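Local coordinates for protein mandelate racemase/muconate lactonizing enzyme (Jannaschia sp., PDB 4J3Z) that probably catalyses an isomerase-type reaction of the mandelate racemase/muconate lactonizing enzyme group within the enolase superfamily, its substrate not being established, at residues F214-A219 and L246-A251; T267-A272 and R278-A283; A156-G161 and G201-L206. One frame throughout, in Å; residues are numbered along the deposited sequence.

In the fold
Taken from the N terminus, contact 3 comes first. It closes a loop from helix 147-159, through strand 164-167 and helix 183-200, to the loop that enters strand 205-209. Contact 1 then joins the start of helix 216-226 to helix 246-252, with strand 233-235 between them. Contact 2 is the most local, linking helix 266-274 to strand 279-280 across a short turn. The three loops follow one another; none nests in or crosses another. All belong to the barrel domain of the enolase superfamily. Contacts 1 and 2 meet where Leu246 CD1 lies 4.1 Å from Ala272 CB. Contact 3 stands apart, its centre about 29 Å from that of contact 1.

Contact 1. Residues F214-A219 and L246-A251; sequences FAPAGA and LSEVAA
Pro216 and Val249 mark the closest approach of the two backbones, with Pro216 CA 6.2 Å from Val249 CA. Pro216 opens helix 216-226, and Ala215 is its N-cap. Within this first turn Ala219 N bonds to Ala215 O at 3.1 Å, and Gly218 N makes a weak bond to the same oxygen. On helix 246-252, Glu248 and Val249 turn their side chains toward the other helix.

Val249 supplies the apolar part. Its CG2 is anti to the carbonyl carbon and beside the backbone N (chi1 164°, measured to CG1). This methyl does the touching. It lies 3.5 Å from Pro216 O and 4.1 Å from Pro216 CB. One turn on from Pro216, in helix 216-226, Ala219 CB is 4.2 Å from Val249 CG2. The methyl is thus shared by the two residues of the 216-219 turn that face it.

Glu248 meets the proline differently. Its CG stands between the backbone N and the carbonyl carbon (chi1 62°), and from there the extended chain brings the carboxyl end against the proline ring. The Glu248 and Pro216 side chains pass at a slant, with Glu248 CD 3.6 Å from Pro216 CB. Glu248 OE2 is 3.7 Å from the same carbon. The carboxylate only packs on the proline; its OE2 makes a salt bridge with Arg278 of a neighbouring subunit. The contact therefore borders a subunit interface, and Gly304 of that subunit also packs on Pro216.

The two helices follow strands 205-209 and 233-235 and are successive helices on the outside of the barrel. Val249 also touches Ile220, one residue past the 216-219 turn, and Ile257 of strand 257-259. Pro216 rests on Ile238, and Ala219 on Pro237, in the loop after strand 233-235.

Contact 2. Residues T267-A272 and R278-A283; sequences TEFTQA and RILQPA
Ala272 N gives its hydrogen to Glu268 O at 3.2 Å, and more weakly to Phe269 O. These bonds belong to the helix that carries Phe269 and Ala272, and the contact with residues 278-283 is apolar. Phe269 does most of the work. Its CG is anti to the carbonyl carbon (chi1 -74°), which sends the ring out toward the strand. Leu280 comes to the ring edge, near the ring plane, with Leu280 CD1 4.0 Å from Phe269 CD2. Further out, Pro282 CB lies 3.5 Å from Phe269 CZ. The Phe269 and Pro282 side chains cross at about a right angle. The other branch of Leu280 turns to the next helical turn, where Leu280 CD2 is 4.4 Å from Ala272 CB. Leu280 thus spans both helix residues, and the ring spans Leu280 and Pro282.

All of this is buried. Ile296 of helix 290-302 touches both Phe269 and Leu280, and Ala272 also rests on Thr259. Strand 257-259, helix 266-274 and strand 279-280 form a beta-alpha-beta unit with parallel strands, the repeating unit of the modified TIM barrel, (beta/alpha)7beta, of the enolase superfamily.

Contact 3. Residues A156-G161 and G201-L206; sequences ARVAEG and GTQADL
A Schellman motif ends helix 147-159, and Val158 in its last turn packs on Gln203 and Ala204, just ahead of barrel strand 205-209. Gly161 closes the helix with positive phi (109°), and Gly161 N bonds to Val158 O at 2.9 Å. Val158 uses both methyls. CG2, anti to the carbonyl carbon and beside the backbone N, lies 3.5 Å from Ala204 CB. It is also 3.7 Å from Gln203 O. Val158 CG1, anti to the backbone N (chi1 159°), meets Gln203 CB at 3.8 Å and lies near the amide end of that side chain. The Val158 and Gln203 side chains cross at about a right angle. Gln203 is exposed, while Ala204 is buried.

Within the same segment as Val158, Arg157 NE makes a salt bridge with Glu160 OE1 at 3.1 Å, reaching it from above the carboxylate plane. Arg157 NH1 also makes a salt bridge with Glu135.

Val158 also touches Val200, at the end of helix 183-200. Val158, at the end of one helix, thus packs against the end of another and the loop entering strand 205-209, which pairs in parallel with strands 164-167 and 233-235.

Contact 1. Residues F214-A219 and L246-A251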
# COMPACT_ATOMS: atom_id res chain seq x y z
N PHE D 214 5.70 -16.47 -21.77
CA PHE D 214 6.69 -16.41 -20.69
C PHE D 214 6.18 -16.03 -19.32
O PHE D 214 5.25 -15.24 -19.18
CB PHE D 214 7.84 -15.48 -21.07
CG PHE D 214 8.48 -15.82 -22.39
CD1 PHE D 214 9.00 -17.09 -22.64
CD2 PHE D 214 8.57 -14.85 -23.38
CE1 PHE D 214 9.59 -17.39 -23.86
CE2 PHE D 214 9.16 -15.15 -24.60
CZ PHE D 214 9.67 -16.42 -24.84
N ALA D 215 6.80 -16.61 -18.30
CA ALA D 215 6.55 -16.29 -16.91
C ALA D 215 7.10 -14.90 -16.59
O ALA D 215 8.14 -14.53 -17.12
CB ALA D 215 7.23 -17.34 -16.04
N PRO D 216 6.41 -14.13 -15.72
CA PRO D 216 6.78 -12.73 -15.49
C PRO D 216 8.29 -12.46 -15.35
O PRO D 216 8.78 -11.53 -15.96
CB PRO D 216 6.02 -12.36 -14.20
CG PRO D 216 5.44 -13.65 -13.69
CD PRO D 216 5.24 -14.50 -14.90
N ALA D 217 8.98 -13.27 -14.56
CA ALA D 217 10.44 -13.20 -14.37
C ALA D 217 11.22 -13.35 -15.67
O ALA D 217 12.27 -12.71 -15.86
CB ALA D 217 10.89 -14.27 -13.39
N GLY D 218 10.72 -14.23 -16.54
CA GLY D 218 11.32 -14.46 -17.84
C GLY D 218 11.20 -13.23 -18.71
O GLY D 218 12.20 -12.74 -19.26
N ALA D 219 9.97 -12.73 -18.80
CA ALA D 219 9.64 -11.54 -19.58
C ALA D 219 10.59 -10.37 -19.32
O ALA D 219 10.96 -9.63 -20.24
CB ALA D 219 8.21 -11.13 -19.32
N LEU D 246 1.49 -8.34 -14.44
CA LEU D 246 1.90 -7.23 -15.29
C LEU D 246 2.68 -6.19 -14.51
O LEU D 246 3.67 -5.65 -15.01
CB LEU D 246 0.71 -6.57 -15.97
CG LEU D 246 0.04 -7.36 -17.10
CD1 LEU D 246 -1.04 -6.55 -17.77
CD2 LEU D 246 1.04 -7.89 -18.10
N SER D 247 2.23 -5.94 -13.28
CA SER D 247 2.84 -4.98 -12.35
C SER D 247 4.36 -5.10 -12.19
O SER D 247 5.06 -4.12 -12.35
CB SER D 247 2.14 -5.08 -10.98
OG SER D 247 2.49 -4.01 -10.13
N GLU D 248 4.85 -6.30 -11.89
CA GLU D 248 6.29 -6.55 -11.70
C GLU D 248 7.12 -6.37 -12.99
O GLU D 248 8.29 -5.97 -12.94
CB GLU D 248 6.54 -7.94 -11.09
CG GLU D 248 6.07 -9.11 -11.96
CD GLU D 248 5.78 -10.38 -11.16
OE1 GLU D 248 4.59 -10.67 -10.92
OE2 GLU D 248 6.74 -11.09 -10.77
N VAL D 249 6.50 -6.69 -14.12
CA VAL D 249 7.13 -6.59 -15.43
C VAL D 249 7.21 -5.12 -15.84
O VAL D 249 8.27 -4.64 -16.28
CB VAL D 249 6.31 -7.39 -16.47
CG1 VAL D 249 6.69 -7.01 -17.90
CG2 VAL D 249 6.46 -8.89 -16.25
N ALA D 250 6.09 -4.41 -15.69
CA ALA D 250 6.03 -2.99 -15.99
C ALA D 250 6.99 -2.19 -15.13
O ALA D 250 7.54 -1.19 -15.59
CB ALA D 250 4.60 -2.46 -15.83
N ALA D 251 7.18 -2.63 -13.89
CA ALA D 251 8.07 -1.92 -12.97
C ALA D 251 9.55 -2.09 -13.36
O ALA D 251 10.32 -1.12 -13.29
CB ALA D 251 7.82 -2.36 -11.53

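Contact 2. Residues T267-A272 and R278-A283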
# COMPACT_ATOMS: atom_id res chain seq x y z
N THR D 267 -14.28 -4.77 -17.39
CA THR D 267 -13.72 -5.10 -16.07
C THR D 267 -12.35 -5.78 -16.11
O THR D 267 -11.52 -5.57 -15.22
CB THR D 267 -14.69 -5.96 -15.24
OG1 THR D 267 -14.22 -6.03 -13.88
CG2 THR D 267 -14.85 -7.39 -15.82
N GLU D 268 -12.11 -6.61 -17.13
CA GLU D 268 -10.84 -7.35 -17.22
C GLU D 268 -9.73 -6.44 -17.70
O GLU D 268 -8.61 -6.49 -17.18
CB GLU D 268 -10.98 -8.57 -18.14
CG GLU D 268 -11.54 -9.81 -17.45
CD GLU D 268 -11.60 -11.04 -18.34
OE1 GLU D 268 -11.42 -10.94 -19.59
OE2 GLU D 268 -11.87 -12.13 -17.79
N PHE D 269 -10.04 -5.61 -18.70
CA PHE D 269 -9.16 -4.55 -19.14
C PHE D 269 -8.77 -3.62 -17.98
O PHE D 269 -7.60 -3.28 -17.83
CB PHE D 269 -9.81 -3.78 -20.29
CG PHE D 269 -9.81 -4.52 -21.60
CD1 PHE D 269 -10.82 -5.43 -21.90
CD2 PHE D 269 -8.78 -4.33 -22.52
CE1 PHE D 269 -10.81 -6.12 -23.10
CE2 PHE D 269 -8.78 -5.02 -23.72
CZ PHE D 269 -9.79 -5.92 -24.01
N THR D 270 -9.78 -3.21 -17.19
CA THR D 270 -9.59 -2.42 -15.95
C THR D 270 -8.47 -3.00 -15.08
O THR D 270 -7.56 -2.29 -14.65
CB THR D 270 -10.90 -2.36 -15.13
OG1 THR D 270 -11.91 -1.67 -15.89
CG2 THR D 270 -10.70 -1.66 -13.79
N GLN D 271 -8.55 -4.30 -14.83
CA GLN D 271 -7.51 -5.02 -14.07
C GLN D 271 -6.12 -4.93 -14.71
O GLN D 271 -5.12 -4.89 -14.01
CB GLN D 271 -7.92 -6.47 -13.84
CG GLN D 271 -8.74 -6.68 -12.57
CD GLN D 271 -9.92 -7.62 -12.74
OE1 GLN D 271 -11.05 -7.26 -12.41
NE2 GLN D 271 -9.67 -8.83 -13.26
N ALA D 272 -6.06 -4.91 -16.04
CA ALA D 272 -4.78 -4.77 -16.74
C ALA D 272 -4.26 -3.33 -16.63
O ALA D 272 -3.06 -3.08 -16.66
CB ALA D 272 -4.91 -5.17 -18.21
N ARG D 278 -0.12 -0.00 -20.27
CA ARG D 278 -0.48 1.34 -20.72
C ARG D 278 -0.95 1.35 -22.16
O ARG D 278 -1.32 2.40 -22.70
CB ARG D 278 0.68 2.33 -20.50
CG ARG D 278 0.89 2.74 -19.03
CD ARG D 278 -0.30 3.52 -18.48
NE ARG D 278 -0.24 3.69 -17.02
CZ ARG D 278 -0.83 2.88 -16.15
NH1 ARG D 278 -1.53 1.83 -16.57
NH2 ARG D 278 -0.73 3.11 -14.84
N ILE D 279 -0.94 0.18 -22.79
CA ILE D 279 -1.50 0.04 -24.13
C ILE D 279 -2.42 -1.16 -24.14
O ILE D 279 -1.97 -2.28 -23.92
CB ILE D 279 -0.41 -0.11 -25.21
CG1 ILE D 279 0.66 0.97 -25.05
CG2 ILE D 279 -1.03 -0.12 -26.60
CD1 ILE D 279 1.60 1.08 -26.23
N LEU D 280 -3.70 -0.92 -24.39
CA LEU D 280 -4.71 -1.98 -24.44
C LEU D 280 -5.06 -2.29 -25.87
O LEU D 280 -5.25 -1.38 -26.68
CB LEU D 280 -5.98 -1.59 -23.68
CG LEU D 280 -5.79 -1.12 -22.24
CD1 LEU D 280 -7.14 -0.75 -21.66
CD2 LEU D 280 -5.09 -2.19 -21.40
N GLN D 281 -5.18 -3.58 -26.17
CA GLN D 281 -5.43 -4.04 -27.52
C GLN D 281 -6.62 -4.97 -27.52
O GLN D 281 -6.47 -6.18 -27.53
CB GLN D 281 -4.19 -4.75 -28.08
CG GLN D 281 -2.87 -4.10 -27.69
CD GLN D 281 -1.70 -5.02 -27.95
OE1 GLN D 281 -1.68 -6.17 -27.53
NE2 GLN D 281 -0.71 -4.51 -28.66
N PRO D 282 -7.83 -4.41 -27.49
CA PRO D 282 -8.91 -5.36 -27.56
C PRO D 282 -9.01 -5.95 -28.96
O PRO D 282 -8.70 -5.27 -29.95
CB PRO D 282 -10.15 -4.53 -27.22
CG PRO D 282 -9.79 -3.14 -27.58
CD PRO D 282 -8.31 -3.02 -27.36
N ALA D 283 -9.43 -7.21 -29.04
CA ALA D 283 -9.98 -7.74 -30.27
C ALA D 283 -11.47 -7.53 -30.09
O ALA D 283 -12.09 -8.11 -29.19
CB ALA D 283 -9.64 -9.21 -30.42

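Contact 3. Residues A156-G161 and G201-L206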
# COMPACT_ATOMS: atom_id res chain seq x y z
N ALA D 156 10.84 -2.52 -46.66
CA ALA D 156 9.75 -2.47 -47.65
C ALA D 156 8.49 -1.79 -47.10
O ALA D 156 7.83 -1.02 -47.80
CB ALA D 156 9.42 -3.87 -48.16
N ARG D 157 8.11 -2.09 -45.88
CA ARG D 157 6.98 -1.42 -45.26
C ARG D 157 7.15 0.07 -45.00
O ARG D 157 6.23 0.82 -45.19
CB ARG D 157 6.56 -2.06 -43.95
CG ARG D 157 6.37 -3.53 -43.97
CD ARG D 157 5.22 -3.96 -44.84
NE ARG D 157 5.61 -4.16 -46.20
CZ ARG D 157 6.18 -5.22 -46.72
NH1 ARG D 157 6.44 -5.17 -47.96
NH2 ARG D 157 6.48 -6.28 -46.06
N VAL D 158 8.32 0.47 -44.53
CA VAL D 158 8.60 1.91 -44.40
C VAL D 158 8.49 2.62 -45.76
O VAL D 158 7.93 3.72 -45.83
CB VAL D 158 9.97 2.15 -43.73
CG1 VAL D 158 10.52 3.54 -44.03
CG2 VAL D 158 9.84 1.94 -42.23
N ALA D 159 9.00 1.99 -46.82
CA ALA D 159 8.87 2.53 -48.19
C ALA D 159 7.43 2.60 -48.71
O ALA D 159 7.13 3.35 -49.63
CB ALA D 159 9.76 1.75 -49.17
N GLU D 160 6.54 1.81 -48.12
CA GLU D 160 5.10 1.92 -48.42
C GLU D 160 4.40 2.94 -47.54
O GLU D 160 3.20 3.17 -47.70
CB GLU D 160 4.41 0.57 -48.25
CG GLU D 160 4.71 -0.47 -49.32
CD GLU D 160 4.37 -1.86 -48.83
OE1 GLU D 160 3.90 -1.98 -47.67
OE2 GLU D 160 4.58 -2.83 -49.60
N GLY D 161 5.13 3.52 -46.59
CA GLY D 161 4.61 4.57 -45.71
C GLY D 161 4.38 4.19 -44.26
O GLY D 161 4.08 5.05 -43.42
N GLY D 201 15.78 2.85 -39.02
CA GLY D 201 16.36 4.04 -38.38
C GLY D 201 15.42 4.77 -37.43
O GLY D 201 15.09 4.29 -36.34
N THR D 202 14.99 5.94 -37.86
CA THR D 202 14.02 6.75 -37.12
C THR D 202 12.61 6.62 -37.73
O THR D 202 11.63 7.04 -37.13
CB THR D 202 14.50 8.21 -37.04
OG1 THR D 202 14.98 8.48 -35.71
CG2 THR D 202 13.40 9.20 -37.39
N GLN D 203 12.54 5.96 -38.89
CA GLN D 203 11.34 5.96 -39.72
C GLN D 203 10.25 4.92 -39.37
O GLN D 203 9.22 4.88 -40.03
CB GLN D 203 11.74 5.81 -41.20
CG GLN D 203 12.65 6.90 -41.75
CD GLN D 203 13.12 6.62 -43.17
OE1 GLN D 203 13.85 5.66 -43.43
NE2 GLN D 203 12.71 7.47 -44.11
N ALA D 204 10.47 4.08 -38.36
CA ALA D 204 9.41 3.18 -37.87
C ALA D 204 9.67 2.64 -36.47
O ALA D 204 10.77 2.20 -36.16
CB ALA D 204 9.16 2.02 -38.82
N ASP D 205 8.63 2.65 -35.64
CA ASP D 205 8.70 2.02 -34.32
C ASP D 205 8.71 0.51 -34.40
O ASP D 205 8.26 -0.08 -35.38
CB ASP D 205 7.53 2.48 -33.45
CG ASP D 205 7.68 3.90 -32.99
OD1 ASP D 205 8.58 4.18 -32.18
OD2 ASP D 205 6.89 4.74 -33.46
N LEU D 206 9.25 -0.12 -33.36
CA LEU D 206 9.36 -1.56 -33.26
C LEU D 206 8.33 -2.07 -32.27
O LEU D 206 8.35 -1.68 -31.11
CB LEU D 206 10.77 -1.96 -32.78
CG LEU D 206 11.90 -2.20 -33.77
CD1 LEU D 206 11.93 -1.17 -34.89
CD2 LEU D 206 13.23 -2.22 -33.04